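Local atomic coordinates of Amuc_1102 (Akkermansia muciniphila, PDB entry 7DSZ), a protein that adopts an immunoglobulin-like fold related to archaeal type IV pilus proteins and is probably a pilus-associated protein of this bacterium. Residues T150-R155 with E159-I164. Residues are numbered along the deposited sequence; the frame is centred on the assembly and turned at random.
Sequences TYSSER and EKWWTI
The methyl of Thr150 overlaps the outer rim of the Trp162 indole, CG2 lying in the ring plane at its edge, 3.7 Å from CH2. This contact belongs to the immunoglobulin-like β-sandwich, where the chain leaves strand 146-152 and folds back as a loop with a short 3-10 segment around Trp162. At the end of the strand Ser152 forms an ST turn, its OG accepting a hydrogen bond from the backbone N of Glu154, 3.1 Å away. Ser152 OG also donates to Glu159 O at 2.6 Å, in the carbonyl plane and on a lone pair, so one oxygen ties both sides of the loop. This reach follows from chi1 of 176°, which sets OG anti to the backbone N. An alanine here would remove both bonds, and Glu159 O would probably lose its link to the strand while the turn at Glu154 N slackened. CG of Glu159 packs 3.9 Å from Ser152 CB. Trp161 turns the edge of its ring to Ser152 OG, its NE1 bonding Gln137 O on strand 134-143, and Trp162 stacks with Tyr79 of strand 70-83. Beyond the serine, Glu154, with CG anti to its carbonyl carbon (chi1 -48°), brings CG to 3.9 Å from Trp161 CD1.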
# COMPACT_ATOMS: atom_id res chain seq x y z
N THR C 150 -8.71 14.02 23.98
CA THR C 150 -9.68 12.94 23.90
C THR C 150 -11.02 13.49 23.45
O THR C 150 -11.49 14.51 23.97
CB THR C 150 -9.83 12.22 25.25
OG1 THR C 150 -8.59 11.63 25.63
CG2 THR C 150 -10.89 11.14 25.16
N TYR C 151 -11.64 12.81 22.49
CA TYR C 151 -13.02 13.06 22.11
C TYR C 151 -13.83 11.81 22.42
O TYR C 151 -13.34 10.69 22.22
CB TYR C 151 -13.17 13.41 20.62
CG TYR C 151 -14.52 12.98 20.10
CD1 TYR C 151 -15.64 13.79 20.25
CD2 TYR C 151 -14.69 11.73 19.49
CE1 TYR C 151 -16.90 13.36 19.81
CE2 TYR C 151 -15.92 11.30 19.05
CZ TYR C 151 -17.03 12.10 19.22
OH TYR C 151 -18.24 11.65 18.76
N SER C 152 -15.07 11.98 22.90
CA SER C 152 -15.93 10.82 23.08
C SER C 152 -17.37 11.21 22.79
O SER C 152 -17.79 12.31 23.13
CB SER C 152 -15.84 10.23 24.49
OG SER C 152 -16.78 9.17 24.64
N SER C 153 -18.12 10.29 22.17
CA SER C 153 -19.55 10.49 21.97
C SER C 153 -20.34 10.39 23.28
O SER C 153 -21.50 10.79 23.32
CB SER C 153 -20.12 9.48 20.97
OG SER C 153 -20.03 8.16 21.47
N GLU C 154 -19.74 9.84 24.33
CA GLU C 154 -20.42 9.64 25.60
C GLU C 154 -19.86 10.59 26.65
O GLU C 154 -18.72 11.07 26.55
CB GLU C 154 -20.29 8.20 26.09
CG GLU C 154 -20.59 7.14 25.03
CD GLU C 154 -21.94 7.32 24.36
OE1 GLU C 154 -22.96 7.36 25.09
OE2 GLU C 154 -21.99 7.42 23.11
N ARG C 155 -20.67 10.84 27.67
CA ARG C 155 -20.31 11.65 28.82
C ARG C 155 -20.31 10.81 30.09
O ARG C 155 -20.76 9.66 30.10
CB ARG C 155 -21.27 12.84 28.99
CG ARG C 155 -21.04 13.99 28.03
CD ARG C 155 -19.58 14.42 28.06
NE ARG C 155 -19.34 15.71 27.41
CZ ARG C 155 -19.25 15.90 26.10
NH1 ARG C 155 -19.38 14.87 25.26
NH2 ARG C 155 -19.02 17.12 25.61
N GLU C 159 -17.71 7.89 29.45
CA GLU C 159 -16.91 8.72 28.55
C GLU C 159 -15.82 7.90 27.88
O GLU C 159 -15.69 7.92 26.66
CB GLU C 159 -16.30 9.90 29.29
CG GLU C 159 -15.57 10.85 28.34
CD GLU C 159 -14.43 11.60 29.01
OE1 GLU C 159 -14.32 11.54 30.25
OE2 GLU C 159 -13.63 12.23 28.28
N LYS C 160 -15.01 7.20 28.66
CA LYS C 160 -13.94 6.38 28.10
C LYS C 160 -14.42 4.93 27.95
O LYS C 160 -13.84 3.98 28.47
CB LYS C 160 -12.69 6.46 28.97
CG LYS C 160 -12.05 7.84 29.02
CD LYS C 160 -10.74 7.79 29.79
CE LYS C 160 -10.17 9.18 30.03
NZ LYS C 160 -8.96 9.14 30.92
N TRP C 161 -15.50 4.80 27.17
CA TRP C 161 -16.16 3.51 27.00
C TRP C 161 -15.24 2.45 26.40
O TRP C 161 -15.49 1.26 26.59
CB TRP C 161 -17.41 3.68 26.12
CG TRP C 161 -17.10 4.21 24.73
CD1 TRP C 161 -17.14 5.52 24.31
CD2 TRP C 161 -16.70 3.44 23.59
NE1 TRP C 161 -16.78 5.60 22.98
CE2 TRP C 161 -16.51 4.33 22.52
CE3 TRP C 161 -16.47 2.07 23.38
CZ2 TRP C 161 -16.10 3.90 21.24
CZ3 TRP C 161 -16.08 1.65 22.12
CH2 TRP C 161 -15.90 2.56 21.07
N TRP C 162 -14.17 2.86 25.69
CA TRP C 162 -13.25 1.89 25.11
C TRP C 162 -12.33 1.24 26.14
O TRP C 162 -11.56 0.34 25.78
CB TRP C 162 -12.40 2.55 24.01
CG TRP C 162 -11.68 3.80 24.48
CD1 TRP C 162 -10.42 3.88 25.01
CD2 TRP C 162 -12.19 5.13 24.46
NE1 TRP C 162 -10.12 5.19 25.32
CE2 TRP C 162 -11.19 5.98 24.98
CE3 TRP C 162 -13.40 5.70 24.04
CZ2 TRP C 162 -11.37 7.36 25.11
CZ3 TRP C 162 -13.58 7.07 24.15
CH2 TRP C 162 -12.56 7.88 24.68
N THR C 163 -12.37 1.69 27.39
CA THR C 163 -11.58 1.10 28.46
C THR C 163 -12.41 0.15 29.31
O THR C 163 -11.87 -0.48 30.23
CB THR C 163 -10.98 2.20 29.35
OG1 THR C 163 -12.04 2.88 30.03
CG2 THR C 163 -10.19 3.21 28.51
N ILE C 164 -13.71 0.04 29.04
CA ILE C 164 -14.58 -0.88 29.75
C ILE C 164 -14.30 -2.30 29.28
O ILE C 164 -14.41 -2.61 28.09
CB ILE C 164 -16.05 -0.52 29.52
CG1 ILE C 164 -16.37 0.83 30.15
CG2 ILE C 164 -16.97 -1.62 30.05
CD1 ILE C 164 -17.76 1.32 29.84